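Local coordinates for cation-transporting ATPase, E1-E2 family protein (Streptococcus pneumoniae, PDB 4F2F) that probably exports copper(I) ions from the cell at the expense of ATP, and binds copper(I) in its cupredoxin-fold metal-binding domain, at residues I40-A45 with H83-G88; I73-Q78 with G94-V99; E63-G66 with E70-I73. One frame throughout, in Å; residues are numbered along the deposited sequence.

Contact 1. Residues I40-A45 with H83-G88. With CU1 (copper (I) ion), chain B.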
loop_
_atom_site.group_PDB
_atom_site.type_symbol
_atom_site.label_atom_id
_atom_site.label_comp_id
_atom_site.label_asym_id
_atom_site.label_seq_id
_atom_site.Cartn_x
_atom_site.Cartn_y
_atom_site.Cartn_z
ATOM N N ILE A 40 -4.946 -0.098 -4.210
ATOM C CA ILE A 40 -3.650 -0.695 -3.955
ATOM C C ILE A 40 -3.836 -2.175 -3.671
ATOM O O ILE A 40 -4.366 -2.555 -2.629
ATOM C CB ILE A 40 -2.953 -0.023 -2.763
ATOM C CG1 ILE A 40 -2.957 1.496 -2.940
ATOM C CG2 ILE A 40 -1.535 -0.542 -2.612
ATOM C CD1 ILE A 40 -2.453 2.250 -1.729
ATOM N N THR A 41 -3.409 -3.003 -4.615
ATOM C CA THR A 41 -3.597 -4.443 -4.511
ATOM C C THR A 41 -2.396 -5.104 -3.855
ATOM O O THR A 41 -1.282 -5.058 -4.377
ATOM C CB THR A 41 -3.855 -5.072 -5.888
ATOM O OG1 THR A 41 -5.073 -4.542 -6.425
ATOM C CG2 THR A 41 -3.978 -6.585 -5.778
ATOM N N PHE A 42 -2.638 -5.711 -2.699
ATOM C CA PHE A 42 -1.614 -6.454 -1.978
ATOM C C PHE A 42 -1.748 -7.946 -2.253
ATOM O O PHE A 42 -2.847 -8.497 -2.198
ATOM C CB PHE A 42 -1.755 -6.222 -0.474
ATOM C CG PHE A 42 -1.248 -4.885 -0.007
ATOM C CD1 PHE A 42 -2.025 -3.745 -0.141
ATOM C CD2 PHE A 42 -0.003 -4.774 0.587
ATOM C CE1 PHE A 42 -1.560 -2.516 0.298
ATOM C CE2 PHE A 42 0.463 -3.549 1.028
ATOM C CZ PHE A 42 -0.316 -2.420 0.882
ATOM N N HIS A 43 -0.633 -8.602 -2.546
ATOM C CA HIS A 43 -0.618 -10.056 -2.654
ATOM C C HIS A 43 0.252 -10.636 -1.553
ATOM O O HIS A 43 1.445 -10.343 -1.479
ATOM C CB HIS A 43 -0.098 -10.506 -4.021
ATOM C CG HIS A 43 0.056 -11.991 -4.148
ATOM N ND1 HIS A 43 1.232 -12.585 -4.546
ATOM C CD2 HIS A 43 -0.818 -12.999 -3.918
ATOM C CE1 HIS A 43 1.076 -13.898 -4.563
ATOM N NE2 HIS A 43 -0.159 -14.174 -4.185
ATOM N N ARG A 44 -0.342 -11.459 -0.694
ATOM C CA ARG A 44 0.423 -12.102 0.368
ATOM C C ARG A 44 1.080 -13.382 -0.134
ATOM O O ARG A 44 0.424 -14.416 -0.273
ATOM C CB ARG A 44 -0.460 -12.395 1.580
ATOM C CG ARG A 44 0.289 -13.070 2.715
ATOM C CD ARG A 44 -0.593 -13.287 3.928
ATOM N NE ARG A 44 0.030 -14.226 4.857
ATOM C CZ ARG A 44 -0.581 -14.770 5.903
ATOM N NH1 ARG A 44 -1.841 -14.466 6.174
ATOM N NH2 ARG A 44 0.073 -15.623 6.679
ATOM N N ALA A 45 2.381 -13.307 -0.397
ATOM C CA ALA A 45 3.119 -14.424 -0.975
ATOM C C ALA A 45 3.957 -15.170 0.058
ATOM O O ALA A 45 4.900 -15.877 -0.296
ATOM C CB ALA A 45 4.002 -13.934 -2.109
ATOM N N HIS A 83 3.076 9.231 4.006
ATOM C CA HIS A 83 2.269 8.533 4.999
ATOM C C HIS A 83 2.723 7.084 5.090
ATOM O O HIS A 83 3.171 6.506 4.101
ATOM C CB HIS A 83 0.790 8.582 4.614
ATOM C CG HIS A 83 0.299 9.956 4.283
ATOM N ND1 HIS A 83 0.029 10.900 5.248
ATOM C CD2 HIS A 83 0.031 10.545 3.095
ATOM C CE1 HIS A 83 -0.380 12.015 4.669
ATOM N NE2 HIS A 83 -0.389 11.825 3.363
ATOM N N GLU A 84 2.605 6.492 6.273
ATOM C CA GLU A 84 3.064 5.125 6.472
ATOM C C GLU A 84 1.950 4.101 6.286
ATOM O O GLU A 84 0.800 4.336 6.664
ATOM C CB GLU A 84 3.687 4.967 7.864
ATOM C CG GLU A 84 4.035 3.530 8.248
ATOM C CD GLU A 84 4.644 3.429 9.636
ATOM O OE1 GLU A 84 4.109 2.668 10.472
ATOM O OE2 GLU A 84 5.663 4.104 9.892
ATOM N N PHE A 85 2.302 2.976 5.674
ATOM C CA PHE A 85 1.487 1.771 5.741
ATOM C C PHE A 85 2.388 0.658 6.262
ATOM O O PHE A 85 3.611 0.765 6.199
ATOM C CB PHE A 85 0.847 1.423 4.386
ATOM C CG PHE A 85 1.803 0.850 3.367
ATOM C CD1 PHE A 85 2.161 -0.490 3.402
ATOM C CD2 PHE A 85 2.299 1.639 2.341
ATOM C CE1 PHE A 85 3.021 -1.022 2.456
ATOM C CE2 PHE A 85 3.161 1.113 1.391
ATOM C CZ PHE A 85 3.521 -0.220 1.450
ATOM N N SER A 86 1.796 -0.393 6.808
ATOM C CA SER A 86 2.588 -1.467 7.379
ATOM C C SER A 86 1.743 -2.720 7.491
ATOM O O SER A 86 0.561 -2.709 7.148
ATOM C CB SER A 86 3.106 -1.070 8.763
ATOM O OG SER A 86 2.056 -1.024 9.714
ATOM N N CYS A 87 2.355 -3.805 7.953
ATOM C CA CYS A 87 1.584 -4.970 8.355
ATOM C C CYS A 87 0.854 -4.640 9.650
ATOM O O CYS A 87 1.064 -3.577 10.237
ATOM C CB CYS A 87 2.494 -6.179 8.558
ATOM S SG CYS A 87 3.617 -6.015 9.959
ATOM N N GLY A 88 -0.005 -5.551 10.091
ATOM C CA GLY A 88 -0.760 -5.344 11.313
ATOM C C GLY A 88 0.097 -5.315 12.565
ATOM O O GLY A 88 -0.361 -4.881 13.619
HETATM CU CU CU1 B . 4.420 -7.997 10.152
#
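Phe42 reaches across the interior to Phe85, ring against ring, from strand 38-44 to strand 81-87. At the start of the Phe42 side chain, CB leaves the backbone with CG anti to the carbonyl carbon (chi1 -76°), which sends the ring inward. CG, CD1, CD2 and CE1 stand back from Phe85; CE2 and CZ do the touching, CE2 lying 3.9 Å from Phe85 CE1 and CZ 4.0 Å from Phe85 CD1. Phe42 thus presents its edge to a face of Phe85, an offset T-shaped pair with centroids 5.6 Å apart and planes at 81°. The pair joins two strands that are not neighbours in the sheet across the interior of the cupredoxin-like beta sandwich, and here Phe56 and Tyr25 also meet the Phe85 ring, while Ile19, Ile54 and Ile73 pack on Phe42. Two residues beyond Phe85 the same strand reaches the metal: Cys87 SG binds copper at 2.1 Å, sharing the ion with Cys50. Beside it, Ser86 OG donates to Cys87 O at 2.8 Å, in the carbonyl plane and on a lone pair, tying the side chain of Ser86 to the backbone of the metal ligand.

Contact 2. Residues I73-Q78 with G94-V99; sequences IRFTPQ and GSYTVV
Phe75 and Tyr96 advance on each other from opposite directions across the interior of the cupredoxin-like beta sandwich, one from the end of strand 70-75, the other from strand 93-99. The two strands do not pair, and side chains alone close the gap between them. Both aromatic residues hold CG between the backbone N and the carbonyl carbon (chi1 65° for Phe75 and 60° for Tyr96), and with it each ring is carried toward the other strand.

The rings meet at a slant, planes inclined at 59° and centroids 5.5 Å apart. From the side of Tyr96 the approach is over one face: Phe75 CZ stands 3.9 Å above the ring plane, displaced toward the rim, with Tyr96 CE2 as its nearest atom. Phe75 CE2 follows at 4.0 Å from the same Tyr96 CE2, which makes one corner of the tyrosine ring the focus of the contact. Phe56 meets both rings, and His83 also meets Tyr96, so the pair belongs to a larger aromatic cluster in the core.

A second, purely aliphatic contact lies beside the rings, where the chain has left strand 70-75. Here Pro77 and Val98 bring the two backbones to their nearest approach, with the Pro77 CA and Val98 CA atoms 6.8 Å apart. The pyrrolidine ring of Pro77 offers its CB to the fork of Val98. With CG1 anti to the backbone N, both methyls of Val98 are turned to the proline, and Pro77 CB settles 3.9 Å from Val98 CG1 and 3.7 Å from Val98 CG2.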
loop_
_atom_site.group_PDB
_atom_site.type_symbol
_atom_site.label_atom_id
_atom_site.label_comp_id
_atom_site.label_asym_id
_atom_site.label_seq_id
_atom_site.Cartn_x
_atom_site.Cartn_y
_atom_site.Cartn_z
ATOM N N ILE A 73 -6.872 -2.532 -1.350
ATOM C CA ILE A 73 -7.081 -1.455 -0.391
ATOM C C ILE A 73 -7.532 -0.206 -1.139
ATOM O O ILE A 73 -6.815 0.293 -2.008
ATOM C CB ILE A 73 -5.796 -1.148 0.396
ATOM C CG1 ILE A 73 -5.296 -2.404 1.115
ATOM C CG2 ILE A 73 -6.034 -0.012 1.381
ATOM C CD1 ILE A 73 -6.251 -2.944 2.160
ATOM N N ARG A 74 -8.722 0.291 -0.814
ATOM C CA ARG A 74 -9.286 1.420 -1.548
ATOM C C ARG A 74 -9.497 2.663 -0.692
ATOM O O ARG A 74 -10.109 2.610 0.375
ATOM C CB ARG A 74 -10.611 1.034 -2.207
ATOM C CG ARG A 74 -10.481 0.018 -3.324
ATOM C CD ARG A 74 -11.800 -0.128 -4.059
ATOM N NE ARG A 74 -12.303 1.165 -4.511
ATOM C CZ ARG A 74 -13.504 1.652 -4.213
ATOM N NH1 ARG A 74 -14.344 0.948 -3.467
ATOM N NH2 ARG A 74 -13.866 2.842 -4.669
ATOM N N PHE A 75 -8.979 3.784 -1.176
ATOM C CA PHE A 75 -9.257 5.084 -0.585
ATOM C C PHE A 75 -8.883 6.193 -1.558
ATOM O O PHE A 75 -8.176 5.959 -2.539
ATOM C CB PHE A 75 -8.550 5.251 0.772
ATOM C CG PHE A 75 -7.041 5.252 0.697
ATOM C CD1 PHE A 75 -6.322 4.067 0.783
ATOM C CD2 PHE A 75 -6.342 6.443 0.578
ATOM C CE1 PHE A 75 -4.936 4.071 0.729
ATOM C CE2 PHE A 75 -4.960 6.455 0.523
ATOM C CZ PHE A 75 -4.256 5.268 0.599
ATOM N N THR A 76 -9.385 7.394 -1.301
ATOM C CA THR A 76 -9.017 8.552 -2.096
ATOM C C THR A 76 -8.138 9.456 -1.243
ATOM O O THR A 76 -8.623 10.103 -0.315
ATOM C CB THR A 76 -10.259 9.322 -2.582
ATOM O OG1 THR A 76 -11.113 8.437 -3.318
ATOM C CG2 THR A 76 -9.856 10.490 -3.477
ATOM N N PRO A 77 -6.830 9.478 -1.540
ATOM C CA PRO A 77 -5.872 10.287 -0.776
ATOM C C PRO A 77 -6.202 11.774 -0.870
ATOM O O PRO A 77 -6.380 12.289 -1.972
ATOM C CB PRO A 77 -4.530 9.986 -1.457
ATOM C CG PRO A 77 -4.885 9.439 -2.806
ATOM C CD PRO A 77 -6.177 8.713 -2.616
ATOM N N GLN A 78 -6.287 12.443 0.275
ATOM C CA GLN A 78 -6.654 13.856 0.311
ATOM C C GLN A 78 -5.580 14.727 0.954
ATOM O O GLN A 78 -5.519 15.932 0.706
ATOM C CB GLN A 78 -7.983 14.047 1.049
ATOM C CG GLN A 78 -9.164 13.306 0.436
ATOM C CD GLN A 78 -9.545 13.831 -0.936
ATOM O OE1 GLN A 78 -8.847 14.664 -1.515
ATOM N NE2 GLN A 78 -10.663 13.344 -1.463
ATOM N N GLY A 94 6.134 0.452 4.922
ATOM C CA GLY A 94 6.218 1.048 3.603
ATOM C C GLY A 94 5.671 2.456 3.705
ATOM O O GLY A 94 5.306 2.905 4.791
ATOM N N SER A 95 5.618 3.164 2.587
ATOM C CA SER A 95 5.095 4.517 2.604
ATOM C C SER A 95 4.361 4.843 1.319
ATOM O O SER A 95 4.638 4.273 0.262
ATOM C CB SER A 95 6.214 5.539 2.839
ATOM O OG SER A 95 7.022 5.709 1.691
ATOM N N TYR A 96 3.406 5.757 1.423
ATOM C CA TYR A 96 2.789 6.324 0.239
ATOM C C TYR A 96 2.862 7.840 0.309
ATOM O O TYR A 96 2.445 8.453 1.292
ATOM C CB TYR A 96 1.353 5.822 0.044
ATOM C CG TYR A 96 0.386 6.121 1.171
ATOM C CD1 TYR A 96 0.346 5.328 2.308
ATOM C CD2 TYR A 96 -0.516 7.174 1.076
ATOM C CE1 TYR A 96 -0.550 5.587 3.328
ATOM C CE2 TYR A 96 -1.414 7.441 2.088
ATOM C CZ TYR A 96 -1.427 6.645 3.212
ATOM O OH TYR A 96 -2.318 6.912 4.222
ATOM N N THR A 97 3.432 8.434 -0.731
ATOM C CA THR A 97 3.587 9.875 -0.790
ATOM C C THR A 97 2.530 10.442 -1.718
ATOM O O THR A 97 2.438 10.052 -2.885
ATOM C CB THR A 97 4.990 10.264 -1.280
ATOM O OG1 THR A 97 5.970 9.691 -0.406
ATOM C CG2 THR A 97 5.155 11.778 -1.295
ATOM N N VAL A 98 1.717 11.347 -1.185
ATOM C CA VAL A 98 0.626 11.939 -1.944
ATOM C C VAL A 98 1.058 13.285 -2.513
ATOM O O VAL A 98 1.414 14.198 -1.765
ATOM C CB VAL A 98 -0.629 12.114 -1.074
ATOM C CG1 VAL A 98 -1.754 12.747 -1.882
ATOM C CG2 VAL A 98 -1.069 10.768 -0.509
ATOM N N VAL A 99 1.033 13.396 -3.839
ATOM C CA VAL A 99 1.457 14.618 -4.514
ATOM C C VAL A 99 0.301 15.277 -5.260
ATOM O O VAL A 99 -0.715 14.640 -5.543
ATOM C CB VAL A 99 2.613 14.350 -5.498
ATOM C CG1 VAL A 99 3.784 13.706 -4.776
ATOM C CG2 VAL A 99 2.139 13.471 -6.645
#

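Contact 3. Residues E63-G66 with E70-I73; sequences EPIG and EKVI
The carboxylate of Glu63 and the peptide carbonyl of Pro64 are the flat groups that receive Lys71, which touches each through an oxygen. Lys71 NZ lies 2.7 Å from Glu63 OE1, on the anti lone pair that faces away from the other oxygen, and this bond is a salt bridge; the same nitrogen donates a hydrogen bond to Pro64 O at 2.6 Å, tilted 35° out of the carbonyl plane. The contact closes the short connection between strands 61-64 and 70-75 of the cupredoxin-like domain, strands that do not pair directly, so the lysine spans the separation as a side-chain bridge. Glu63 and Lys71 cross at about a right angle. Bends in the lysine at chi2 (-74°) and chi4 (76°) curl its chain round to place NZ between the two acceptors, and these, one of them charged, hold the ammonium group.

Nearer the backbone of Lys71 the contact turns apolar. Ile65 runs past Lys71 in the opposite direction, CG1 lying 3.9 Å from Lys71 CG. Ile65 O accepts a hydrogen bond from Arg44 NH1, which ties the loop to strand 38-44. Farther along the strand, Ile73 CD1 rests 3.8 Å from Glu63 CB.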
loop_
_atom_site.group_PDB
_atom_site.type_symbol
_atom_site.label_atom_id
_atom_site.label_comp_id
_atom_site.label_asym_id
_atom_site.label_seq_id
_atom_site.Cartn_x
_atom_site.Cartn_y
_atom_site.Cartn_z
ATOM N N GLU A 63 -7.005 -4.414 7.335
ATOM C CA GLU A 63 -7.618 -5.463 6.539
ATOM C C GLU A 63 -6.853 -6.772 6.665
ATOM O O GLU A 63 -5.635 -6.795 6.502
ATOM C CB GLU A 63 -7.655 -5.035 5.068
ATOM C CG GLU A 63 -8.353 -6.010 4.139
ATOM C CD GLU A 63 -9.849 -6.052 4.365
ATOM O OE1 GLU A 63 -10.475 -7.077 4.022
ATOM O OE2 GLU A 63 -10.401 -5.059 4.883
ATOM N N PRO A 64 -7.564 -7.872 6.951
ATOM C CA PRO A 64 -6.896 -9.175 6.966
ATOM C C PRO A 64 -6.582 -9.632 5.548
ATOM O O PRO A 64 -7.268 -9.237 4.598
ATOM C CB PRO A 64 -7.944 -10.097 7.592
ATOM C CG PRO A 64 -9.249 -9.469 7.230
ATOM C CD PRO A 64 -9.007 -7.979 7.237
ATOM N N ILE A 65 -5.545 -10.447 5.401
ATOM C CA ILE A 65 -5.220 -11.022 4.106
ATOM C C ILE A 65 -4.641 -12.420 4.298
ATOM O O ILE A 65 -3.701 -12.615 5.071
ATOM C CB ILE A 65 -4.264 -10.108 3.289
ATOM C CG1 ILE A 65 -4.008 -10.697 1.897
ATOM C CG2 ILE A 65 -2.965 -9.854 4.041
ATOM C CD1 ILE A 65 -3.209 -9.783 0.985
ATOM N N GLY A 66 -5.227 -13.390 3.606
ATOM C CA GLY A 66 -4.842 -14.779 3.756
ATOM C C GLY A 66 -3.656 -15.149 2.891
ATOM O O GLY A 66 -3.282 -14.409 1.980
ATOM N N GLU A 70 -5.173 -12.017 -2.557
ATOM C CA GLU A 70 -4.985 -10.628 -2.955
ATOM C C GLU A 70 -6.119 -9.784 -2.392
ATOM O O GLU A 70 -7.288 -10.140 -2.525
ATOM C CB GLU A 70 -4.944 -10.497 -4.480
ATOM C CG GLU A 70 -3.644 -10.940 -5.129
ATOM C CD GLU A 70 -3.567 -10.536 -6.586
ATOM O OE1 GLU A 70 -4.603 -10.096 -7.129
ATOM O OE2 GLU A 70 -2.478 -10.653 -7.186
ATOM N N LYS A 71 -5.766 -8.677 -1.748
ATOM C CA LYS A 71 -6.754 -7.760 -1.191
ATOM C C LYS A 71 -6.540 -6.375 -1.789
ATOM O O LYS A 71 -5.409 -5.894 -1.856
ATOM C CB LYS A 71 -6.636 -7.692 0.339
ATOM C CG LYS A 71 -7.348 -8.809 1.106
ATOM C CD LYS A 71 -8.859 -8.598 1.105
ATOM C CE LYS A 71 -9.596 -9.697 1.861
ATOM N NZ LYS A 71 -9.504 -9.556 3.338
ATOM N N VAL A 72 -7.621 -5.739 -2.231
ATOM C CA VAL A 72 -7.535 -4.388 -2.764
ATOM C C VAL A 72 -7.847 -3.376 -1.669
ATOM O O VAL A 72 -8.950 -3.365 -1.123
ATOM C CB VAL A 72 -8.509 -4.176 -3.942
ATOM C CG1 VAL A 72 -8.379 -2.761 -4.498
ATOM C CG2 VAL A 72 -8.257 -5.203 -5.034
ATOM N N ILE A 73 -6.872 -2.532 -1.350
ATOM C CA ILE A 73 -7.081 -1.455 -0.391
ATOM C C ILE A 73 -7.532 -0.206 -1.139
ATOM O O ILE A 73 -6.815 0.293 -2.008
ATOM C CB ILE A 73 -5.796 -1.148 0.396
ATOM C CG1 ILE A 73 -5.296 -2.404 1.115
ATOM C CG2 ILE A 73 -6.034 -0.012 1.381
ATOM C CD1 ILE A 73 -6.251 -2.944 2.160
#

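In the fold
All three contacts belong to one cupredoxin-like domain and its mixed sheet. Contacts 1 and 3 lie closest, their centres about 8 Å apart; contacts 1 and 2 are about 12 Å apart, and contacts 2 and 3 about 16 Å. Strand 70-75 serves both contact 2 and contact 3, which share Ile73, and it pairs with strand 38-44 of contact 1; strands 81-87 and 93-99 likewise pair, linking contacts 1 and 2. Along the chain contact 3 falls wholly between the two segments of contact 1, whereas contacts 1 and 2 interleave. Contacts 1 and 2 thus join the same two strand pairs across the core, one of which leads into the copper site.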